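Homoprotocatechuate 2,3-dioxygenase (Brevibacterium fuscum, PDB 4Z6M) uses iron(II) and molecular oxygen to cleave the aromatic ring of homoprotocatechuate (3,4-dihydroxyphenylacetate), as an extradiol dioxygenase with a facial triad of two histidines and one carboxylate. Local coordinates at residues I283-W295 against E329-T342. The protein carries 1 engineered substitution. Sequence-based numbering, arbitrary orientation.
Sequences ITWNVHDNQRRDW and ELEVTIGADGFSFT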
loop_
_atom_site.group_PDB
_atom_site.type_symbol
_atom_site.label_atom_id
_atom_site.label_comp_id
_atom_site.label_asym_id
_atom_site.label_seq_id
_atom_site.Cartn_x
_atom_site.Cartn_y
_atom_site.Cartn_z
ATOM N N ILE A 283 8.431 -21.640 -17.033
ATOM C CA ILE A 283 7.539 -20.884 -17.905
ATOM C C ILE A 283 8.348 -20.348 -19.094
ATOM O O ILE A 283 9.351 -19.684 -18.896
ATOM C CB ILE A 283 6.902 -19.696 -17.161
ATOM C CG1 ILE A 283 6.183 -20.149 -15.869
ATOM C CG2 ILE A 283 5.932 -18.971 -18.083
ATOM C CD1 ILE A 283 5.745 -19.031 -14.939
ATOM N N THR A 284 7.900 -20.619 -20.312
ATOM C CA THR A 284 8.507 -20.078 -21.522
ATOM C C THR A 284 7.539 -19.114 -22.193
ATOM O O THR A 284 6.375 -19.453 -22.436
ATOM C CB THR A 284 8.848 -21.184 -22.517
ATOM O OG1 THR A 284 9.813 -22.082 -21.932
ATOM C CG2 THR A 284 9.435 -20.602 -23.812
ATOM N N TRP A 285 8.001 -17.899 -22.441
ATOM C CA TRP A 285 7.230 -16.881 -23.154
ATOM C C TRP A 285 7.722 -16.751 -24.577
ATOM O O TRP A 285 8.924 -16.893 -24.834
ATOM C CB TRP A 285 7.404 -15.533 -22.484
ATOM C CG TRP A 285 6.949 -15.463 -21.057
ATOM C CD1 TRP A 285 7.553 -16.037 -19.975
ATOM C CD2 TRP A 285 5.775 -14.801 -20.548
ATOM N NE1 TRP A 285 6.860 -15.745 -18.815
ATOM C CE2 TRP A 285 5.761 -14.998 -19.140
ATOM C CE3 TRP A 285 4.757 -14.038 -21.131
ATOM C CZ2 TRP A 285 4.774 -14.468 -18.326
ATOM C CZ3 TRP A 285 3.762 -13.515 -20.297
ATOM C CH2 TRP A 285 3.806 -13.725 -18.921
ATOM N N ASN A 286 6.818 -16.411 -25.490
ATOM C CA ASN A 286 7.227 -16.077 -26.852
ATOM C C ASN A 286 7.755 -14.657 -26.891
ATOM O O ASN A 286 7.162 -13.754 -26.288
ATOM C CB ASN A 286 6.050 -16.205 -27.804
ATOM C CG ASN A 286 6.475 -16.098 -29.245
ATOM O OD1 ASN A 286 6.446 -15.010 -29.826
ATOM N ND2 ASN A 286 6.850 -17.224 -29.840
ATOM N N VAL A 287 8.833 -14.435 -27.633
ATOM C CA VAL A 287 9.444 -13.111 -27.706
ATOM C C VAL A 287 8.504 -12.033 -28.240
ATOM O O VAL A 287 8.704 -10.855 -27.981
ATOM C CB VAL A 287 10.756 -13.173 -28.550
ATOM C CG1 VAL A 287 10.455 -13.327 -30.038
ATOM C CG2 VAL A 287 11.674 -11.998 -28.260
ATOM N N HIS A 288 7.510 -12.431 -29.045
ATOM C CA HIS A 288 6.585 -11.474 -29.633
ATOM C C HIS A 288 5.383 -11.180 -28.748
ATOM O O HIS A 288 4.558 -10.342 -29.106
ATOM C CB HIS A 288 6.110 -11.930 -31.004
ATOM C CG HIS A 288 7.229 -12.209 -31.950
ATOM N ND1 HIS A 288 7.867 -11.229 -32.673
ATOM C CD2 HIS A 288 7.842 -13.378 -32.263
ATOM C CE1 HIS A 288 8.827 -11.785 -33.396
ATOM N NE2 HIS A 288 8.843 -13.079 -33.159
ATOM N N ASP A 289 5.302 -11.800 -27.573
ATOM C CA ASP A 289 4.190 -11.554 -26.636
ATOM C C ASP A 289 4.444 -10.231 -25.909
ATOM O O ASP A 289 5.401 -10.115 -25.133
ATOM C CB ASP A 289 4.146 -12.727 -25.650
ATOM C CG ASP A 289 3.003 -12.642 -24.647
ATOM O OD1 ASP A 289 2.500 -11.529 -24.401
ATOM O OD2 ASP A 289 2.655 -13.702 -24.099
ATOM N N ASN A 290 3.636 -9.225 -26.212
ATOM C CA ASN A 290 3.834 -7.899 -25.674
ATOM C C ASN A 290 3.502 -7.774 -24.198
ATOM O O ASN A 290 3.662 -6.695 -23.670
ATOM C CB ASN A 290 3.010 -6.876 -26.462
ATOM C CG ASN A 290 3.418 -5.449 -26.169
ATOM O OD1 ASN A 290 4.590 -5.074 -26.301
ATOM N ND2 ASN A 290 2.447 -4.631 -25.768
ATOM N N GLN A 291 3.105 -8.855 -23.530
ATOM C CA GLN A 291 2.974 -8.854 -22.071
ATOM C C GLN A 291 4.115 -9.554 -21.332
ATOM O O GLN A 291 4.070 -9.671 -20.106
ATOM C CB GLN A 291 1.613 -9.427 -21.630
ATOM C CG GLN A 291 0.429 -8.640 -22.161
ATOM C CD GLN A 291 -0.958 -9.013 -21.618
ATOM O OE1 GLN A 291 -1.956 -8.465 -22.069
ATOM N NE2 GLN A 291 -1.032 -9.958 -20.712
ATOM N N ARG A 292 5.154 -9.983 -22.055
ATOM C CA ARG A 292 6.170 -10.819 -21.424
ATOM C C ARG A 292 7.107 -9.996 -20.529
ATOM O O ARG A 292 7.567 -10.511 -19.524
ATOM C CB ARG A 292 6.977 -11.585 -22.459
ATOM C CG ARG A 292 8.019 -10.719 -23.178
ATOM C CD ARG A 292 8.503 -11.231 -24.536
ATOM N NE ARG A 292 9.489 -10.297 -25.063
ATOM C CZ ARG A 292 9.163 -9.126 -25.587
ATOM N NH1 ARG A 292 7.893 -8.797 -25.761
ATOM N NH2 ARG A 292 10.113 -8.287 -25.966
ATOM N N ARG A 293 7.448 -8.767 -20.941
ATOM C CA ARG A 293 8.425 -7.962 -20.189
ATOM C C ARG A 293 7.731 -6.909 -19.329
ATOM O O ARG A 293 8.077 -6.719 -18.157
ATOM C CB ARG A 293 9.437 -7.328 -21.150
ATOM C CG ARG A 293 10.467 -8.337 -21.638
ATOM C CD ARG A 293 11.716 -7.698 -22.185
ATOM N NE ARG A 293 12.715 -8.687 -22.590
ATOM C CZ ARG A 293 13.591 -9.267 -21.785
ATOM N NH1 ARG A 293 13.607 -9.026 -20.487
ATOM N NH2 ARG A 293 14.490 -10.090 -22.292
ATOM N N ASP A 294 6.736 -6.254 -19.916
ATOM C CA ASP A 294 5.768 -5.430 -19.196
ATOM C C ASP A 294 4.398 -6.045 -19.413
ATOM O O ASP A 294 3.880 -6.063 -20.534
ATOM C CB ASP A 294 5.804 -3.966 -19.644
ATOM C CG ASP A 294 5.007 -3.108 -18.735
ATOM O OD1 ASP A 294 5.534 -2.755 -17.639
ATOM O OD2 ASP A 294 3.836 -2.842 -19.045
ATOM N N TRP A 295 3.816 -6.526 -18.319
ATOM C CA TRP A 295 2.534 -7.228 -18.344
ATOM C C TRP A 295 1.395 -6.335 -18.831
ATOM O O TRP A 295 0.377 -6.820 -19.335
ATOM C CB TRP A 295 2.259 -7.688 -16.912
ATOM C CG TRP A 295 1.008 -8.443 -16.628
ATOM C CD1 TRP A 295 0.046 -8.102 -15.735
ATOM C CD2 TRP A 295 0.665 -9.757 -17.113
ATOM N NE1 TRP A 295 -0.911 -9.086 -15.647
ATOM C CE2 TRP A 295 -0.565 -10.108 -16.507
ATOM C CE3 TRP A 295 1.235 -10.638 -18.041
ATOM C CZ2 TRP A 295 -1.183 -11.331 -16.749
ATOM C CZ3 TRP A 295 0.577 -11.858 -18.304
ATOM C CH2 TRP A 295 -0.615 -12.172 -17.658
ATOM N N GLU A 329 16.347 -9.247 -29.829
ATOM C CA GLU A 329 15.013 -9.037 -29.257
ATOM C C GLU A 329 14.446 -7.659 -29.627
ATOM O O GLU A 329 13.266 -7.545 -29.981
ATOM C CB GLU A 329 15.045 -9.226 -27.745
ATOM C CG GLU A 329 13.650 -9.156 -27.118
ATOM C CD GLU A 329 13.554 -9.707 -25.711
ATOM O OE1 GLU A 329 14.582 -10.097 -25.130
ATOM O OE2 GLU A 329 12.420 -9.743 -25.176
ATOM N N LEU A 330 15.269 -6.614 -29.575
ATOM C CA LEU A 330 14.827 -5.291 -30.004
ATOM C C LEU A 330 14.316 -5.362 -31.451
ATOM O O LEU A 330 13.201 -4.934 -31.763
ATOM C CB LEU A 330 15.983 -4.299 -29.915
ATOM C CG LEU A 330 15.677 -2.842 -30.337
ATOM C CD1 LEU A 330 16.664 -1.881 -29.679
ATOM C CD2 LEU A 330 15.675 -2.617 -31.847
ATOM N N GLU A 331 15.142 -5.909 -32.345
ATOM C CA GLU A 331 14.782 -5.882 -33.759
ATOM C C GLU A 331 13.511 -6.678 -34.064
ATOM O O GLU A 331 12.674 -6.224 -34.846
ATOM C CB GLU A 331 15.938 -6.349 -34.650
ATOM C CG GLU A 331 17.149 -5.413 -34.588
ATOM C CD GLU A 331 16.922 -4.030 -35.213
ATOM O OE1 GLU A 331 15.871 -3.793 -35.860
ATOM O OE2 GLU A 331 17.809 -3.152 -35.063
ATOM N N VAL A 332 13.351 -7.837 -33.437
ATOM C CA VAL A 332 12.214 -8.693 -33.781
ATOM C C VAL A 332 10.916 -8.244 -33.131
ATOM O O VAL A 332 9.842 -8.696 -33.551
ATOM C CB VAL A 332 12.482 -10.186 -33.505
ATOM C CG1 VAL A 332 13.751 -10.647 -34.202
ATOM C CG2 VAL A 332 12.536 -10.513 -32.020
ATOM N N THR A 333 10.984 -7.332 -32.144
ATOM C CA THR A 333 9.779 -6.860 -31.451
ATOM C C THR A 333 9.391 -5.416 -31.732
ATOM O O THR A 333 8.207 -5.135 -31.928
ATOM C CB THR A 333 9.884 -7.065 -29.931
ATOM O OG1 THR A 333 10.948 -6.254 -29.368
ATOM C CG2 THR A 333 10.093 -8.519 -29.597
ATOM N N ILE A 334 10.364 -4.496 -31.702
ATOM C CA ILE A 334 10.045 -3.060 -31.791
ATOM C C ILE A 334 10.791 -2.314 -32.882
ATOM O O ILE A 334 10.558 -1.128 -33.068
ATOM C CB ILE A 334 10.242 -2.311 -30.443
ATOM C CG1 ILE A 334 11.673 -2.425 -29.925
ATOM C CG2 ILE A 334 9.297 -2.852 -29.387
ATOM C CD1 ILE A 334 11.922 -1.601 -28.660
ATOM N N GLY A 335 11.673 -2.998 -33.600
ATOM C CA GLY A 335 12.382 -2.387 -34.711
ATOM C C GLY A 335 11.500 -2.295 -35.939
ATOM O O GLY A 335 10.323 -2.670 -35.915
ATOM N N ALA A 336 12.072 -1.783 -37.032
ATOM C CA ALA A 336 11.291 -1.479 -38.218
ATOM C C ALA A 336 10.647 -2.710 -38.871
ATOM O O ALA A 336 9.639 -2.583 -39.550
ATOM C CB ALA A 336 12.163 -0.767 -39.226
ATOM N N ASP A 337 11.242 -3.882 -38.674
ATOM C CA ASP A 337 10.684 -5.120 -39.179
ATOM C C ASP A 337 10.183 -6.038 -38.056
ATOM O O ASP A 337 10.034 -7.249 -38.257
ATOM C CB ASP A 337 11.716 -5.854 -40.046
ATOM C CG ASP A 337 12.083 -5.074 -41.308
ATOM O OD1 ASP A 337 11.199 -4.393 -41.882
ATOM O OD2 ASP A 337 13.257 -5.145 -41.723
ATOM N N GLY A 338 9.925 -5.458 -36.886
ATOM C CA GLY A 338 9.496 -6.228 -35.729
ATOM C C GLY A 338 7.993 -6.436 -35.653
ATOM O O GLY A 338 7.217 -5.885 -36.437
ATOM N N PHE A 339 7.596 -7.245 -34.681
ATOM C CA PHE A 339 6.201 -7.569 -34.454
ATOM C C PHE A 339 6.006 -7.909 -32.993
ATOM O O PHE A 339 6.822 -8.609 -32.393
ATOM C CB PHE A 339 5.793 -8.768 -35.310
ATOM C CG PHE A 339 4.385 -9.209 -35.092
ATOM C CD1 PHE A 339 3.326 -8.521 -35.666
ATOM C CD2 PHE A 339 4.118 -10.325 -34.316
ATOM C CE1 PHE A 339 2.022 -8.946 -35.445
ATOM C CE2 PHE A 339 2.817 -10.746 -34.094
ATOM C CZ PHE A 339 1.778 -10.050 -34.661
ATOM N N SER A 340 4.897 -7.452 -32.422
ATOM C CA SER A 340 4.403 -8.012 -31.169
ATOM C C SER A 340 2.891 -8.102 -31.144
ATOM O O SER A 340 2.200 -7.415 -31.903
ATOM C CB SER A 340 4.919 -7.221 -29.955
ATOM O OG SER A 340 4.255 -5.979 -29.794
ATOM N N PHE A 341 2.379 -8.955 -30.261
ATOM C CA PHE A 341 0.942 -9.172 -30.125
ATOM C C PHE A 341 0.490 -8.987 -28.689
ATOM O O PHE A 341 1.269 -9.147 -27.749
ATOM C CB PHE A 341 0.522 -10.552 -30.654
ATOM C CG PHE A 341 1.135 -11.723 -29.920
ATOM C CD1 PHE A 341 0.617 -12.146 -28.720
ATOM C CD2 PHE A 341 2.223 -12.385 -30.435
ATOM C CE1 PHE A 341 1.181 -13.202 -28.025
ATOM C CE2 PHE A 341 2.789 -13.438 -29.755
ATOM C CZ PHE A 341 2.258 -13.864 -28.560
ATOM N N THR A 342 -0.799 -8.704 -28.540
ATOM C CA THR A 342 -1.458 -8.729 -27.231
ATOM C C THR A 342 -2.078 -10.101 -26.976
ATOM O O THR A 342 -1.888 -10.693 -25.927
ATOM C CB THR A 342 -2.516 -7.628 -27.112
ATOM O OG1 THR A 342 -1.901 -6.337 -27.280
ATOM C CG2 THR A 342 -3.185 -7.678 -25.739
HETATM O O HOH W 1 -0.380 -5.304 -25.219
HETATM O O HOH W 2 10.174 -5.447 -26.831
#
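Arg-292 and Arg-293 both close on the carboxylate of Glu-329, forming a salt-bridge network that ties the C-terminal region to the turns following edge strand 283-286 of the iron-binding glyoxalase-type domain. Arg-292 meets the acid side-on, NE and NH2 both bonded to Glu-329 OE2, with NH2 2.8 Å from it. Arg-293 uses the same pair of nitrogens but spreads them: NE bonds OE2 from above the carboxylate plane, and NH2 reaches Glu-329 OE1 at 2.8 Å. Three N-H groups thus converge on OE2, which probably favours the ionised acid. The Glu-329 chain is extended beyond CG, with Glu-329 CG passing 3.6 Å from Val-287 CG2.

Further along, the backbones form a single bridge, Phe-341 N to His-288 O and Asn-290 N to Phe-341 O. With CG between its backbone N and carbonyl carbon (chi1 62°), Phe-341 lays one ring face against the Asp-289 backbone, a CH-pi contact with CA 3.8 Å from the ring centroid. Beside it, His-288 ND1 donates to Phe-339 O, which lies in the imidazole plane.

Behind this shell, Asn-286 OD1 accepts the backbone N-H of His-288 in an Asx turn, the donor standing above the amide C=O plane, while Arg-292 NH1 bonds Asp-289 O at 2.9 Å. Asp-289 OD1 accepts from Gln-291 N and also pairs with Arg-236 of a second subunit, bringing the turn into the oligomer interface. On the helix side, a water donates to Thr-333 OG1 and accepts from Arg-292 NH2, 3.0 Å from that nitrogen.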